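PDB 5UXD: macrolide 2'-phosphotransferase MphH from Brachybacterium faecium, which probably inactivates macrolide antibiotics such as azithromycin by transferring a phosphate group from a guanosine nucleotide to their 2'-hydroxyl. Local coordinates for residues A[195-199]-A[214-218]; A[64-68]-A[142-146]; A[118-124]-A[206-211]; A[127-133]-A[247-253]. One frame throughout, in Å; residues are numbered along the deposited sequence.

Contact 1. Residues A[195-199]-A[214-218]; sequences THGEL and VLDWT
H196 gives its NE2 hydrogen to the backbone oxygen of L215, the polar bond that joins the two loops. NE2 and L215 O lie 2.9 Å apart, the bond is nearly straight (173° at the hydrogen), and the oxygen sits close to the imidazole plane. The other nitrogen, ND1, is tied to its own loop: E198 N donates to H196 ND1 at 3.0 Å, also near the ring plane. With one nitrogen donating and the other accepting, the rotation of the imidazole is fixed. In the other loop W217 NE1 reaches back to V214 O, 2.9 Å away, coming from above the carbonyl plane.

The aromatic contact is T-shaped: H196 turns its CD2 edge toward one face of W217, with the imidazole and six-membered ring planes at 66° and their centroids 4.6 Å apart. CG of H196 stands anti to the backbone N (chi1 180°), which carries the ring across to the indole.

Apolar contacts fill in beside it. L199 CD1 lies over the centre of the H196 ring and touches V214 CG1 at 3.6 Å, while V214 CG1 also meets H196 CD2 at 3.5 Å.

By family resemblance the loops probably correspond to the catalytic loop and the metal-binding aspartate segment of kinase-like phosphotransferases: E198 touches azithromycin, and D216 binds magnesium in another structure of this protein. D228 OD2 and OD1 accept from H196 N and G197 N. W217 packs on L68, L69 and L72 of helix 59-72, and both W217 and H196 rest on L132 of helix 119-133.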
loop_
_atom_site.group_PDB
_atom_site.type_symbol
_atom_site.label_atom_id
_atom_site.label_comp_id
_atom_site.label_asym_id
_atom_site.label_seq_id
_atom_site.Cartn_x
_atom_site.Cartn_y
_atom_site.Cartn_z
ATOM N N THR A 195 8.818 -2.299 5.050
ATOM C CA THR A 195 8.277 -1.491 3.965
ATOM C C THR A 195 6.754 -1.458 4.022
ATOM O O THR A 195 6.107 -2.362 4.558
ATOM C CB THR A 195 8.714 -2.002 2.578
ATOM O OG1 THR A 195 8.130 -3.286 2.318
ATOM C CG2 THR A 195 10.246 -2.100 2.474
ATOM N N HIS A 196 6.193 -0.391 3.451
ATOM C CA HIS A 196 4.749 -0.289 3.253
ATOM C C HIS A 196 4.268 -1.143 2.074
ATOM O O HIS A 196 3.300 -1.902 2.207
ATOM C CB HIS A 196 4.358 1.173 3.047
ATOM C CG HIS A 196 2.889 1.378 2.833
ATOM N ND1 HIS A 196 2.273 1.124 1.626
ATOM C CD2 HIS A 196 1.917 1.819 3.666
ATOM C CE1 HIS A 196 0.984 1.389 1.726
ATOM N NE2 HIS A 196 0.742 1.820 2.953
ATOM N N GLY A 197 4.894 -0.990 0.897
ATOM C CA GLY A 197 4.625 -1.829 -0.263
ATOM C C GLY A 197 3.762 -1.209 -1.343
ATOM O O GLY A 197 3.741 -1.719 -2.472
ATOM N N GLU A 198 3.040 -0.142 -1.036
ATOM C CA GLU A 198 2.148 0.482 -2.003
ATOM C C GLU A 198 2.053 1.969 -1.679
ATOM O O GLU A 198 0.969 2.549 -1.563
ATOM C CB GLU A 198 0.783 -0.205 -2.006
ATOM C CG GLU A 198 0.347 -0.668 -3.391
ATOM C CD GLU A 198 -0.849 -1.593 -3.353
ATOM O OE1 GLU A 198 -0.661 -2.822 -3.474
ATOM O OE2 GLU A 198 -1.976 -1.086 -3.196
ATOM N N LEU A 199 3.212 2.603 -1.522
ATOM C CA LEU A 199 3.268 3.983 -1.058
ATOM C C LEU A 199 3.185 4.913 -2.262
ATOM O O LEU A 199 4.182 5.416 -2.782
ATOM C CB LEU A 199 4.523 4.223 -0.231
ATOM C CG LEU A 199 4.410 5.422 0.719
ATOM C CD1 LEU A 199 3.193 5.290 1.637
ATOM C CD2 LEU A 199 5.652 5.581 1.550
ATOM N N VAL A 214 -0.441 7.835 6.782
ATOM C CA VAL A 214 -0.272 6.777 5.799
ATOM C C VAL A 214 -1.234 5.648 6.146
ATOM O O VAL A 214 -1.332 5.235 7.312
ATOM C CB VAL A 214 1.188 6.287 5.735
ATOM C CG1 VAL A 214 1.335 5.138 4.744
ATOM C CG2 VAL A 214 2.099 7.450 5.329
ATOM N N LEU A 215 -1.961 5.176 5.139
ATOM C CA LEU A 215 -3.054 4.234 5.314
ATOM C C LEU A 215 -2.762 2.927 4.589
ATOM O O LEU A 215 -1.788 2.805 3.836
ATOM C CB LEU A 215 -4.370 4.817 4.788
ATOM C CG LEU A 215 -4.601 6.314 4.974
ATOM C CD1 LEU A 215 -5.682 6.791 4.026
ATOM C CD2 LEU A 215 -4.979 6.609 6.418
ATOM N N ASP A 216 -3.647 1.952 4.826
ATOM C CA ASP A 216 -3.719 0.664 4.125
ATOM C C ASP A 216 -2.377 -0.066 4.159
ATOM O O ASP A 216 -1.668 -0.175 3.168
ATOM C CB ASP A 216 -4.216 0.863 2.681
ATOM C CG ASP A 216 -5.451 1.770 2.624
ATOM O OD1 ASP A 216 -6.445 1.535 3.333
ATOM O OD2 ASP A 216 -5.421 2.723 1.826
ATOM N N TRP A 217 -2.148 -0.658 5.331
ATOM C CA TRP A 217 -0.894 -1.327 5.658
ATOM C C TRP A 217 -0.926 -2.837 5.412
ATOM O O TRP A 217 -0.092 -3.565 5.967
ATOM C CB TRP A 217 -0.534 -1.035 7.119
ATOM C CG TRP A 217 -0.081 0.388 7.314
ATOM C CD1 TRP A 217 -0.863 1.465 7.623
ATOM C CD2 TRP A 217 1.249 0.887 7.168
ATOM N NE1 TRP A 217 -0.093 2.604 7.687
ATOM C CE2 TRP A 217 1.207 2.275 7.412
ATOM C CE3 TRP A 217 2.474 0.295 6.874
ATOM C CZ2 TRP A 217 2.341 3.078 7.371
ATOM C CZ3 TRP A 217 3.601 1.094 6.814
ATOM C CH2 TRP A 217 3.530 2.471 7.061
ATOM N N THR A 218 -1.860 -3.337 4.593
ATOM C CA THR A 218 -1.913 -4.788 4.386
ATOM C C THR A 218 -0.769 -5.320 3.521
ATOM O O THR A 218 -0.498 -6.521 3.563
ATOM C CB THR A 218 -3.258 -5.214 3.779
ATOM O OG1 THR A 218 -3.533 -4.464 2.587
ATOM C CG2 THR A 218 -4.382 -4.990 4.790
#

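Contact 2. Residues A[64-68]-A[142-146]; sequences VEGRL and ATGIE
The R67 guanidinium meets T143 O at its edge, close to its own plane, with NE and NH2 both turned to this one oxygen. Over one face of the same group, nearer its rim than its middle, lies the backbone N of V64, one helical turn earlier. NE carries the shorter bond, 2.9 Å to T143 O at 161°; NH2 is 3.3 Å from T143 O and less straight. Both nitrogens come from the same face of the T143 carbonyl. A bend at chi3 (-70°) folds the arginine chain back along its helix and so presents this side-on edge, although R67 itself is exposed.

Apolar packing continues inward from the bond. V64 CG1 touches I145 CG2 at 3.6 Å and also lies near T143 O. T143 CG2 rests on the helix backbone, 3.9 Å from L68 CA, and its CB faces R67 CB at 4.0 Å. The T143 hydroxyl turns away to A140 O, its main polar partner, and takes a weak bond from I145 N.

T143 lies just past helix 137-141 with its carbonyl facing R67, and G144, with positive phi (107°), turns the chain away from that helix. The contact thus sets a helix exit against the side of helix 59-72. In the kinase-like fold, helix 59-72 probably corresponds to the helix that follows the nucleotide-binding strands; its E65 forms a long, weak ion pair with R51, which binds GDP in another structure of this protein, a pairing reminiscent of the lysine-glutamate pair of protein kinases.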
loop_
_atom_site.group_PDB
_atom_site.type_symbol
_atom_site.label_atom_id
_atom_site.label_comp_id
_atom_site.label_asym_id
_atom_site.label_seq_id
_atom_site.Cartn_x
_atom_site.Cartn_y
_atom_site.Cartn_z
ATOM N N VAL A 64 -2.931 -9.415 11.346
ATOM C CA VAL A 64 -1.543 -9.021 11.101
ATOM C C VAL A 64 -1.440 -7.509 11.028
ATOM O O VAL A 64 -0.555 -6.894 11.639
ATOM C CB VAL A 64 -1.015 -9.667 9.807
ATOM C CG1 VAL A 64 0.369 -9.099 9.452
ATOM C CG2 VAL A 64 -0.941 -11.172 9.941
ATOM N N GLU A 65 -2.342 -6.894 10.256
ATOM C CA GLU A 65 -2.354 -5.447 10.097
ATOM C C GLU A 65 -2.544 -4.752 11.437
ATOM O O GLU A 65 -1.900 -3.734 11.715
ATOM C CB GLU A 65 -3.457 -5.049 9.114
ATOM C CG GLU A 65 -3.652 -3.548 8.965
ATOM C CD GLU A 65 -4.774 -3.199 8.016
ATOM O OE1 GLU A 65 -5.686 -4.039 7.830
ATOM O OE2 GLU A 65 -4.749 -2.084 7.458
ATOM N N GLY A 66 -3.407 -5.302 12.292
ATOM C CA GLY A 66 -3.598 -4.710 13.604
ATOM C C GLY A 66 -2.342 -4.765 14.449
ATOM O O GLY A 66 -2.001 -3.799 15.133
ATOM N N ARG A 67 -1.639 -5.898 14.416
ATOM C CA ARG A 67 -0.397 -6.000 15.171
ATOM C C ARG A 67 0.648 -5.045 14.618
ATOM O O ARG A 67 1.393 -4.419 15.379
ATOM C CB ARG A 67 0.121 -7.440 15.152
ATOM C CG ARG A 67 -0.688 -8.406 16.024
ATOM C CD ARG A 67 0.000 -9.774 16.170
ATOM N NE ARG A 67 -0.019 -10.546 14.925
ATOM C CZ ARG A 67 -0.987 -11.382 14.558
ATOM N NH1 ARG A 67 -2.056 -11.557 15.321
ATOM N NH2 ARG A 67 -0.897 -12.033 13.406
ATOM N N LEU A 68 0.708 -4.911 13.294
ATOM C CA LEU A 68 1.658 -3.988 12.687
ATOM C C LEU A 68 1.365 -2.548 13.097
ATOM O O LEU A 68 2.271 -1.811 13.505
ATOM C CB LEU A 68 1.622 -4.145 11.174
ATOM C CG LEU A 68 2.556 -3.181 10.471
ATOM C CD1 LEU A 68 3.986 -3.574 10.760
ATOM C CD2 LEU A 68 2.252 -3.239 9.014
ATOM N N ALA A 142 7.738 -9.978 14.130
ATOM C CA ALA A 142 6.865 -10.627 15.107
ATOM C C ALA A 142 5.384 -10.403 14.816
ATOM O O ALA A 142 4.550 -11.151 15.333
ATOM C CB ALA A 142 7.194 -10.147 16.526
ATOM N N THR A 143 5.040 -9.412 13.986
ATOM C CA THR A 143 3.637 -9.160 13.667
ATOM C C THR A 143 3.043 -10.220 12.743
ATOM O O THR A 143 1.812 -10.350 12.677
ATOM C CB THR A 143 3.481 -7.792 13.012
ATOM O OG1 THR A 143 4.008 -7.845 11.683
ATOM C CG2 THR A 143 4.213 -6.720 13.806
ATOM N N GLY A 144 3.880 -10.966 12.023
ATOM C CA GLY A 144 3.418 -11.971 11.083
ATOM C C GLY A 144 3.582 -11.602 9.622
ATOM O O GLY A 144 3.280 -12.432 8.753
ATOM N N ILE A 145 4.058 -10.393 9.320
ATOM C CA ILE A 145 4.285 -10.020 7.931
ATOM C C ILE A 145 5.404 -10.870 7.333
ATOM O O ILE A 145 6.245 -11.448 8.039
ATOM C CB ILE A 145 4.606 -8.521 7.817
ATOM C CG1 ILE A 145 5.893 -8.196 8.578
ATOM C CG2 ILE A 145 3.446 -7.685 8.333
ATOM C CD1 ILE A 145 6.365 -6.741 8.396
ATOM N N GLU A 146 5.404 -10.947 6.004
ATOM C CA GLU A 146 6.466 -11.627 5.275
ATOM C C GLU A 146 7.800 -10.934 5.509
ATOM O O GLU A 146 7.871 -9.717 5.681
ATOM C CB GLU A 146 6.156 -11.648 3.781
ATOM C CG GLU A 146 5.109 -12.670 3.365
ATOM C CD GLU A 146 5.573 -14.106 3.539
ATOM O OE1 GLU A 146 5.862 -14.760 2.513
ATOM O OE2 GLU A 146 5.630 -14.587 4.694
#

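Contact 3. Residues A[118-124]-A[206-211]; sequences STVYARS and VEDERI
The N-terminal end of helix 119-133 packs against a beta hairpin, and its capping residue S118 bonds to E209 in the hairpin turn. S118 OG donates to E209 OE2 at 2.8 Å, meeting that oxygen nearly along its C-O bond. As the N-cap, the same OG accepts from Y121 N, 3.0 Å away and almost straight (175°), so one hydroxyl closes the helix end and holds the turn.

Two residues past the cap, V120 CG1 presses on R210, 3.5 Å from its CG and over one face of the guanidinium. Strands 204-207 and 210-214 are joined here by a type I' turn from E207 to R210, at the edge of a four-stranded antiparallel sheet in the kinase-like fold. The turn carbonyl E209 O sits 3.3 Å from Y121 CA and near the plane of the tyrosine ring. Y121 CE1 lies against side chains of both strands, 4.0 Å from V206 CG1 and 3.8 Å from I211 CG1.

One turn on from V120, S124 grips the outer strand directly: with OG anti to its N (chi1 176°), the hydroxyl accepts from I211 N at 2.8 Å (157°). A water also bonded to S124 OG reaches I211 O weakly.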
loop_
_atom_site.group_PDB
_atom_site.type_symbol
_atom_site.label_atom_id
_atom_site.label_comp_id
_atom_site.label_asym_id
_atom_site.label_seq_id
_atom_site.Cartn_x
_atom_site.Cartn_y
_atom_site.Cartn_z
ATOM N N SER A 118 6.246 18.358 -6.913
ATOM C CA SER A 118 6.379 19.190 -5.718
ATOM C C SER A 118 7.632 18.828 -4.928
ATOM O O SER A 118 7.837 17.665 -4.583
ATOM C CB SER A 118 5.150 19.020 -4.824
ATOM O OG SER A 118 5.394 19.497 -3.508
ATOM N N THR A 119 8.462 19.829 -4.614
ATOM C CA THR A 119 9.584 19.561 -3.709
ATOM C C THR A 119 9.115 19.328 -2.278
ATOM O O THR A 119 9.774 18.602 -1.522
ATOM C CB THR A 119 10.573 20.718 -3.722
ATOM O OG1 THR A 119 9.855 21.944 -3.558
ATOM C CG2 THR A 119 11.348 20.754 -5.033
ATOM N N VAL A 120 7.999 19.941 -1.880
ATOM C CA VAL A 120 7.490 19.741 -0.522
ATOM C C VAL A 120 7.094 18.285 -0.314
ATOM O O VAL A 120 7.480 17.658 0.681
ATOM C CB VAL A 120 6.322 20.700 -0.235
ATOM C CG1 VAL A 120 5.642 20.329 1.069
ATOM C CG2 VAL A 120 6.830 22.134 -0.160
ATOM N N TYR A 121 6.330 17.715 -1.257
ATOM C CA TYR A 121 5.939 16.309 -1.147
ATOM C C TYR A 121 7.153 15.388 -1.212
ATOM O O TYR A 121 7.225 14.388 -0.484
ATOM C CB TYR A 121 4.946 15.939 -2.253
ATOM C CG TYR A 121 4.390 14.536 -2.104
ATOM C CD1 TYR A 121 3.282 14.298 -1.302
ATOM C CD2 TYR A 121 4.983 13.450 -2.757
ATOM C CE1 TYR A 121 2.765 13.027 -1.152
ATOM C CE2 TYR A 121 4.477 12.170 -2.608
ATOM C CZ TYR A 121 3.358 11.971 -1.804
ATOM O OH TYR A 121 2.832 10.712 -1.646
ATOM N N ALA A 122 8.092 15.686 -2.108
ATOM C CA ALA A 122 9.308 14.882 -2.221
ATOM C C ALA A 122 10.048 14.821 -0.888
ATOM O O ALA A 122 10.438 13.735 -0.435
ATOM C CB ALA A 122 10.217 15.444 -3.322
ATOM N N ARG A 123 10.234 15.975 -0.229
ATOM C CA ARG A 123 10.937 15.937 1.057
ATOM C C ARG A 123 10.111 15.256 2.139
ATOM O O ARG A 123 10.663 14.540 2.985
ATOM C CB ARG A 123 11.335 17.347 1.515
ATOM C CG ARG A 123 12.359 17.992 0.622
ATOM C CD ARG A 123 12.756 19.369 1.103
ATOM N NE ARG A 123 12.045 20.399 0.357
ATOM C CZ ARG A 123 11.102 21.176 0.874
ATOM N NH1 ARG A 123 10.764 21.065 2.155
ATOM N NH2 ARG A 123 10.515 22.089 0.117
ATOM N N SER A 124 8.790 15.454 2.138
ATOM C CA SER A 124 7.945 14.785 3.118
ATOM C C SER A 124 7.995 13.273 2.941
ATOM O O SER A 124 8.145 12.526 3.916
ATOM C CB SER A 124 6.511 15.307 2.996
ATOM O OG SER A 124 5.642 14.612 3.865
ATOM N N VAL A 206 -2.652 14.183 2.963
ATOM C CA VAL A 206 -1.758 15.318 2.800
ATOM C C VAL A 206 -2.397 16.566 3.381
ATOM O O VAL A 206 -3.621 16.741 3.375
ATOM C CB VAL A 206 -1.362 15.559 1.323
ATOM C CG1 VAL A 206 -0.445 14.442 0.820
ATOM C CG2 VAL A 206 -2.594 15.691 0.448
ATOM N N GLU A 207 -1.537 17.427 3.912
ATOM C CA GLU A 207 -1.912 18.766 4.347
ATOM C C GLU A 207 -0.789 19.704 3.930
ATOM O O GLU A 207 0.362 19.495 4.325
ATOM C CB GLU A 207 -2.137 18.818 5.863
ATOM C CG GLU A 207 -3.318 17.975 6.359
ATOM C CD GLU A 207 -3.663 18.236 7.818
ATOM O OE1 GLU A 207 -2.828 18.820 8.539
ATOM O OE2 GLU A 207 -4.776 17.865 8.246
ATOM N N ASP A 208 -1.116 20.715 3.123
ATOM C CA ASP A 208 -0.120 21.648 2.592
ATOM C C ASP A 208 1.006 20.905 1.873
ATOM O O ASP A 208 2.187 21.223 2.029
ATOM C CB ASP A 208 0.435 22.547 3.696
ATOM C CG ASP A 208 -0.597 23.532 4.217
ATOM O OD1 ASP A 208 -1.554 23.834 3.474
ATOM O OD2 ASP A 208 -0.445 24.015 5.359
ATOM N N GLU A 209 0.629 19.898 1.081
ATOM C CA GLU A 209 1.512 19.067 0.263
ATOM C C GLU A 209 2.469 18.213 1.090
ATOM O O GLU A 209 3.404 17.616 0.534
ATOM C CB GLU A 209 2.295 19.904 -0.763
ATOM C CG GLU A 209 1.466 21.014 -1.410
ATOM C CD GLU A 209 2.028 21.499 -2.739
ATOM O OE1 GLU A 209 1.261 22.116 -3.510
ATOM O OE2 GLU A 209 3.228 21.267 -3.020
ATOM N N ARG A 210 2.251 18.112 2.397
ATOM C CA ARG A 210 3.038 17.244 3.260
ATOM C C ARG A 210 2.192 16.055 3.685
ATOM O O ARG A 210 0.981 16.186 3.891
ATOM C CB ARG A 210 3.541 17.993 4.500
ATOM C CG ARG A 210 4.525 19.099 4.172
ATOM C CD ARG A 210 5.150 19.723 5.405
ATOM N NE ARG A 210 6.020 20.829 5.020
ATOM C CZ ARG A 210 5.594 22.074 4.825
ATOM N NH1 ARG A 210 4.311 22.375 4.992
ATOM N NH2 ARG A 210 6.451 23.020 4.463
ATOM N N ILE A 211 2.838 14.902 3.813
ATOM C CA ILE A 211 2.156 13.706 4.290
ATOM C C ILE A 211 1.888 13.854 5.778
ATOM O O ILE A 211 2.797 14.152 6.564
ATOM C CB ILE A 211 2.998 12.455 4.007
ATOM C CG1 ILE A 211 3.181 12.255 2.505
ATOM C CG2 ILE A 211 2.365 11.218 4.641
ATOM C CD1 ILE A 211 4.176 11.141 2.176
HETATM O O HOH W 1 7.996 18.712 3.333
HETATM O O HOH W 2 6.030 15.357 6.502
#

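Contact 4. Residues A[127-133]-A[247-253]; sequences SVVAQLH and AYAEGGG
A Schellman motif ends helix 238-250 here, and A130 of helix 119-133 fits against it. The capping bonds run from G253 N to Y248 O (2.8 Å) and from G252 N to A249 O, with G252, at positive phi (101°), as the C-prime residue. The methyl of A130 points into this turn: its CB is 3.4 Å from Y248 O and 3.7 Å from G251 CA, and the backbones come so near that A130 and G253 are the closest pair of CA atoms across the contact. The three glycines play different parts: G251 sets its bare CA against the A130 methyl, G252 takes the positive phi, and G253 lies against the Y248 ring.

Y248 extends from the end of its helix along the side of the other. With CG anti to its backbone N (chi1 -177°), the ring reaches forward with one face under G253 CA, which sits over its centre, while an edge approaches the A130 backbone N near the ring plane. V129 CG1 packs obliquely against Y248 CE1 at 3.7 Å and also lies over one face of the H133 ring, toward its rim. At the far end a water 2.7 Å from A247 O bridges to S127 OG, in one of two S127 conformers; that hydroxyl also bonds R123 O.

The phenol ends at H133, whose NE2 bonds to D228 OD2. D228, which also accepts from H196 N and G197 N, links H133 to loop 195-199. The two aromatic planes are almost perpendicular, and Y248 OH comes in at the imidazole edge, near its plane, to share a short hydrogen bond of 2.6 Å with H133 ND1.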
loop_
_atom_site.group_PDB
_atom_site.type_symbol
_atom_site.label_atom_id
_atom_site.label_comp_id
_atom_site.label_asym_id
_atom_site.label_seq_id
_atom_site.Cartn_x
_atom_site.Cartn_y
_atom_site.Cartn_z
ATOM N N SER A 127 11.290 11.752 4.100
ATOM C CA SER A 127 11.369 11.755 5.558
ATOM C C SER A 127 10.523 10.639 6.162
ATOM O O SER A 127 10.972 9.935 7.079
ATOM C CB SER A 127 10.929 13.116 6.107
ATOM O OG SER A 127 11.867 14.131 5.783
ATOM N N VAL A 128 9.293 10.467 5.674
ATOM C CA VAL A 128 8.453 9.408 6.237
ATOM C C VAL A 128 9.062 8.042 5.953
ATOM O O VAL A 128 9.127 7.175 6.837
ATOM C CB VAL A 128 7.011 9.516 5.695
ATOM C CG1 VAL A 128 6.211 8.250 6.010
ATOM C CG2 VAL A 128 6.322 10.733 6.283
ATOM N N VAL A 129 9.601 7.840 4.747
ATOM C CA VAL A 129 10.095 6.516 4.388
ATOM C C VAL A 129 11.337 6.182 5.211
ATOM O O VAL A 129 11.511 5.041 5.660
ATOM C CB VAL A 129 10.336 6.436 2.867
ATOM C CG1 VAL A 129 10.956 5.106 2.476
ATOM C CG2 VAL A 129 9.010 6.635 2.119
ATOM N N ALA A 130 12.184 7.180 5.480
ATOM C CA ALA A 130 13.354 6.925 6.323
ATOM C C ALA A 130 12.940 6.523 7.736
ATOM O O ALA A 130 13.557 5.636 8.344
ATOM C CB ALA A 130 14.267 8.150 6.357
ATOM N N GLN A 131 11.895 7.168 8.277
ATOM C CA GLN A 131 11.400 6.802 9.602
ATOM C C GLN A 131 10.817 5.396 9.597
ATOM O O GLN A 131 11.068 4.609 10.519
ATOM C CB GLN A 131 10.343 7.806 10.083
ATOM C CG GLN A 131 10.806 8.695 11.227
ATOM C CD GLN A 131 9.662 9.184 12.114
ATOM O OE1 GLN A 131 8.546 9.407 11.647
ATOM N NE2 GLN A 131 9.945 9.357 13.403
ATOM N N LEU A 132 10.037 5.065 8.567
ATOM C CA LEU A 132 9.496 3.714 8.458
ATOM C C LEU A 132 10.617 2.687 8.341
ATOM O O LEU A 132 10.588 1.638 8.996
ATOM C CB LEU A 132 8.557 3.626 7.254
ATOM C CG LEU A 132 7.989 2.228 6.997
ATOM C CD1 LEU A 132 7.061 1.793 8.119
ATOM C CD2 LEU A 132 7.304 2.118 5.647
ATOM N N HIS A 133 11.619 2.976 7.507
ATOM C CA HIS A 133 12.685 2.018 7.259
ATOM C C HIS A 133 13.643 1.889 8.432
ATOM O O HIS A 133 14.436 0.941 8.460
ATOM C CB HIS A 133 13.436 2.417 5.990
ATOM C CG HIS A 133 12.633 2.213 4.741
ATOM N ND1 HIS A 133 13.175 2.315 3.478
ATOM C CD2 HIS A 133 11.326 1.893 4.567
ATOM C CE1 HIS A 133 12.237 2.068 2.581
ATOM N NE2 HIS A 133 11.106 1.811 3.216
ATOM N N ALA A 247 16.320 13.696 1.291
ATOM C CA ALA A 247 15.587 13.626 2.551
ATOM C C ALA A 247 15.617 12.212 3.132
ATOM O O ALA A 247 15.738 12.037 4.351
ATOM C CB ALA A 247 14.142 14.109 2.341
ATOM N N TYR A 248 15.546 11.189 2.274
ATOM C CA TYR A 248 15.656 9.807 2.742
ATOM C C TYR A 248 16.991 9.568 3.448
ATOM O O TYR A 248 17.040 9.007 4.551
ATOM C CB TYR A 248 15.496 8.858 1.549
ATOM C CG TYR A 248 15.501 7.385 1.866
ATOM C CD1 TYR A 248 14.587 6.840 2.766
ATOM C CD2 TYR A 248 16.401 6.531 1.242
ATOM C CE1 TYR A 248 14.581 5.479 3.046
ATOM C CE2 TYR A 248 16.408 5.180 1.507
ATOM C CZ TYR A 248 15.493 4.654 2.407
ATOM O OH TYR A 248 15.493 3.304 2.661
ATOM N N ALA A 249 18.092 9.965 2.814
ATOM C CA ALA A 249 19.406 9.778 3.436
ATOM C C ALA A 249 19.551 10.637 4.686
ATOM O O ALA A 249 20.132 10.200 5.688
ATOM C CB ALA A 249 20.504 10.098 2.425
ATOM N N GLU A 250 19.007 11.850 4.662
ATOM C CA GLU A 250 19.054 12.694 5.850
ATOM C C GLU A 250 18.365 12.029 7.040
ATOM O O GLU A 250 18.766 12.247 8.186
ATOM C CB GLU A 250 18.437 14.060 5.546
ATOM C CG GLU A 250 19.350 14.965 4.724
ATOM C CD GLU A 250 18.681 16.255 4.256
ATOM O OE1 GLU A 250 17.477 16.453 4.527
ATOM O OE2 GLU A 250 19.369 17.070 3.607
ATOM N N GLY A 251 17.356 11.201 6.791
ATOM C CA GLY A 251 16.684 10.472 7.850
ATOM C C GLY A 251 17.299 9.146 8.247
ATOM O O GLY A 251 16.725 8.433 9.078
ATOM N N GLY A 252 18.461 8.788 7.691
ATOM C CA GLY A 252 19.078 7.510 7.970
ATOM C C GLY A 252 18.885 6.462 6.892
ATOM O O GLY A 252 19.412 5.352 7.038
ATOM N N GLY A 253 18.135 6.777 5.833
ATOM C CA GLY A 253 18.001 5.857 4.716
ATOM C C GLY A 253 19.316 5.650 3.989
ATOM O O GLY A 253 20.173 6.535 3.946
HETATM O O HOH W 3 14.634 13.754 6.110
#

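In the fold
Along the chain contact 2 closes before contact 1 opens, while contacts 2, 3 and 4 cross one another, contact 1 crosses contact 3, and it lies within the loop closed by contact 4. Contacts 3 and 4 use successive parts of helix 119-133, centres 14 Å apart, joining it to hairpin 204-214 and helix 238-250. Contact 1 lies about 3 Å from the chain centre; L132 and V129 from contact 4 pack on it, and L68 and E65 from contact 2, centred 12 Å away, touch W217 and T218. Contacts 2 and 3 are farthest apart, about 28 Å between centres. Helices 59-72 and 119-133 thus border the loops that hold azithromycin-pocket and magnesium-site residues.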